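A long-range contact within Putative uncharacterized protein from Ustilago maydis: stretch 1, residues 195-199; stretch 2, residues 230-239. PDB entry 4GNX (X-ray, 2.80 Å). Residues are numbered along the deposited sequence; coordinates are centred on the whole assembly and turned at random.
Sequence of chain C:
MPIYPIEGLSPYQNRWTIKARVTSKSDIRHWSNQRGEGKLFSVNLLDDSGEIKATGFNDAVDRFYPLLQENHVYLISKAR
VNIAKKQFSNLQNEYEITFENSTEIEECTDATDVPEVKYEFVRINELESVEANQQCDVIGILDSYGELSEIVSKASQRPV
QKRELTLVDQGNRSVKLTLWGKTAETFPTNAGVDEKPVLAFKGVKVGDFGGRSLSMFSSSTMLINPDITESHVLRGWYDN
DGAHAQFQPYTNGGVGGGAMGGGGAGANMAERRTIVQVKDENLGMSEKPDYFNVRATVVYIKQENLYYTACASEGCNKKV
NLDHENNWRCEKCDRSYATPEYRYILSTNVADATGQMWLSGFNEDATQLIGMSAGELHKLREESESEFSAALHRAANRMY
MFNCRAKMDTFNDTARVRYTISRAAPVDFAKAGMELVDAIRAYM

Stretch 1, residues 195-199: EKPVL
Stretch 2, residues 230-239: ESHVLRGWYD

A single carbonyl oxygen, Lys 196 O, takes both hydrogen bonds that join the stretches, each from the guanidinium of Arg 235: NH2 to Lys 196 O is 3.0 Å (N-H...O 147°) and NH1 to Lys 196 O is 3.1 Å (139°). The oxygen lies at the guanidinium edge, near its plane, where both N-H groups can reach it in a forked arrangement.

That carbonyl belongs to a residue with positive phi (phi/psi 42/59), ahead of Pro 197 (-74/168) and the extended Val 198 (-91/135) and Leu 199 (-119/135), which enter a strand. Residues 230-239 are helical throughout; Arg 235 N to Ser 231 O, at 2.8 Å, is typical of the i to i-4 bonding. Val 198 CA lies 6.0 Å from Ser 231 CA, and the two chains run roughly antiparallel.

The Arg 235 CA-to-CB bond points sideways to stretch 1, but the end of the side chain comes nearer through chi angles of 171° (t), 89° (p), -75° (m) and 117°. One helical turn on, Asp 239 (chi1 m, chi2 -26°) bonds to it: Arg 235 NE to Asp 239 OD2 is 2.7 Å, a salt bridge, and Arg 235 NH2 to Asp 239 OD1 is 3.0 Å.

Val 198 (chi1 t) points toward the helix and is buried. Val 198 CG1 lies 3.6 Å from Ser 231 CB and 3.9 Å from Leu 234 CD1, the latter an apolar contact; Leu 234 is m,t and Ser 231 p. Pro 197 and Leu 199 point away.

Lys 196 (chi1 -106°, then p, t, t) carries its aliphatic chain past Tyr 238 (t, chi2 78°), with Lys 196 CE 3.0 Å from Tyr 238 OH, a close carbon-oxygen approach; Lys 196 NZ bonds elsewhere in the structure. The contact buries 318 Å² in total.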

# COMPACT_ATOMS: atom_id res chain seq x y z
N GLU C 195 28.00 30.95 -0.53
CA GLU C 195 27.52 32.15 0.15
C GLU C 195 26.01 32.10 0.40
O GLU C 195 25.25 32.90 -0.15
CB GLU C 195 27.93 33.42 -0.60
CG GLU C 195 29.24 34.04 -0.12
CD GLU C 195 30.48 33.32 -0.65
OE1 GLU C 195 30.33 32.41 -1.50
OE2 GLU C 195 31.60 33.67 -0.22
N LYS C 196 25.60 31.13 1.22
CA LYS C 196 24.24 31.06 1.79
C LYS C 196 23.08 31.40 0.84
O LYS C 196 22.28 32.31 1.12
CB LYS C 196 24.18 31.94 3.05
CG LYS C 196 24.14 31.16 4.35
CD LYS C 196 25.47 30.57 4.76
CE LYS C 196 25.25 29.66 5.96
NZ LYS C 196 26.47 28.91 6.37
N PRO C 197 22.95 30.64 -0.26
CA PRO C 197 21.93 31.00 -1.24
C PRO C 197 20.53 30.64 -0.74
O PRO C 197 20.39 29.93 0.26
CB PRO C 197 22.29 30.14 -2.44
CG PRO C 197 22.86 28.90 -1.83
CD PRO C 197 23.57 29.34 -0.58
N VAL C 198 19.51 31.15 -1.42
CA VAL C 198 18.16 30.64 -1.21
C VAL C 198 17.95 29.52 -2.21
O VAL C 198 18.30 29.65 -3.39
CB VAL C 198 17.08 31.73 -1.38
CG1 VAL C 198 15.71 31.16 -1.07
CG2 VAL C 198 17.37 32.92 -0.48
N LEU C 199 17.38 28.41 -1.73
CA LEU C 199 17.00 27.31 -2.60
C LEU C 199 15.51 27.05 -2.52
O LEU C 199 14.93 27.02 -1.43
CB LEU C 199 17.74 26.04 -2.21
CG LEU C 199 19.26 26.08 -2.26
CD1 LEU C 199 19.82 24.71 -1.91
CD2 LEU C 199 19.76 26.56 -3.62
N GLU C 230 9.41 35.61 -2.22
CA GLU C 230 9.69 34.78 -1.04
C GLU C 230 11.19 34.71 -0.73
O GLU C 230 11.58 34.79 0.44
CB GLU C 230 9.12 33.37 -1.21
CG GLU C 230 7.63 33.26 -0.93
CD GLU C 230 6.76 33.34 -2.17
OE1 GLU C 230 7.20 33.92 -3.20
OE2 GLU C 230 5.62 32.83 -2.12
N SER C 231 12.02 34.58 -1.76
CA SER C 231 13.46 34.42 -1.59
C SER C 231 14.14 35.71 -1.10
O SER C 231 15.08 35.65 -0.31
CB SER C 231 14.13 33.88 -2.87
OG SER C 231 13.97 34.75 -3.97
N HIS C 232 13.65 36.86 -1.57
CA HIS C 232 14.18 38.15 -1.13
C HIS C 232 13.90 38.40 0.33
O HIS C 232 14.71 39.01 1.03
CB HIS C 232 13.63 39.28 -1.99
CG HIS C 232 13.93 39.12 -3.47
ND1 HIS C 232 15.15 39.30 -3.98
CD2 HIS C 232 13.10 38.76 -4.53
CE1 HIS C 232 15.12 39.08 -5.31
NE2 HIS C 232 13.86 38.75 -5.65
N VAL C 233 12.75 37.90 0.80
CA VAL C 233 12.38 37.95 2.22
C VAL C 233 13.39 37.18 3.08
O VAL C 233 13.83 37.69 4.12
CB VAL C 233 10.95 37.42 2.44
CG1 VAL C 233 10.63 37.29 3.93
CG2 VAL C 233 9.93 38.35 1.78
N LEU C 234 13.76 35.98 2.63
CA LEU C 234 14.76 35.14 3.30
C LEU C 234 16.17 35.72 3.22
O LEU C 234 16.89 35.77 4.22
CB LEU C 234 14.74 33.71 2.74
CG LEU C 234 13.53 32.82 3.05
CD1 LEU C 234 13.40 31.71 2.02
CD2 LEU C 234 13.59 32.24 4.46
N ARG C 235 16.55 36.16 2.01
CA ARG C 235 17.80 36.87 1.80
C ARG C 235 17.91 38.04 2.78
O ARG C 235 18.88 38.14 3.53
CB ARG C 235 17.91 37.36 0.35
CG ARG C 235 19.08 38.30 0.06
CD ARG C 235 20.34 37.56 -0.34
NE ARG C 235 21.00 36.91 0.79
CZ ARG C 235 21.16 35.60 0.91
NH1 ARG C 235 20.73 34.77 -0.03
NH2 ARG C 235 21.77 35.11 1.98
N GLY C 236 16.90 38.91 2.78
CA GLY C 236 16.84 40.04 3.70
C GLY C 236 16.88 39.60 5.15
O GLY C 236 17.64 40.15 5.96
N TRP C 237 16.07 38.59 5.47
CA TRP C 237 15.98 38.08 6.83
C TRP C 237 17.27 37.49 7.32
O TRP C 237 17.76 37.87 8.38
CB TRP C 237 14.85 37.07 6.95
CG TRP C 237 15.05 36.08 8.07
CD1 TRP C 237 14.85 36.29 9.43
CD2 TRP C 237 15.50 34.69 7.95
NE1 TRP C 237 15.14 35.15 10.14
CE2 TRP C 237 15.54 34.16 9.32
CE3 TRP C 237 15.87 33.87 6.90
CZ2 TRP C 237 15.92 32.86 9.60
CZ3 TRP C 237 16.26 32.55 7.19
CH2 TRP C 237 16.28 32.07 8.51
N TYR C 238 17.81 36.55 6.55
CA TYR C 238 19.00 35.83 6.97
C TYR C 238 20.20 36.76 7.17
O TYR C 238 20.95 36.61 8.14
CB TYR C 238 19.35 34.72 5.97
CG TYR C 238 20.44 33.80 6.45
CD1 TYR C 238 20.17 32.79 7.38
CD2 TYR C 238 21.75 33.92 5.98
CE1 TYR C 238 21.17 31.94 7.82
CE2 TYR C 238 22.75 33.08 6.42
CZ TYR C 238 22.46 32.09 7.34
OH TYR C 238 23.45 31.24 7.78
N ASP C 239 20.36 37.73 6.28
CA ASP C 239 21.52 38.63 6.29
C ASP C 239 21.49 39.64 7.45
O ASP C 239 22.50 40.31 7.72
CB ASP C 239 21.65 39.36 4.95
CG ASP C 239 21.90 38.42 3.77
OD1 ASP C 239 22.44 37.31 3.97
OD2 ASP C 239 21.56 38.79 2.63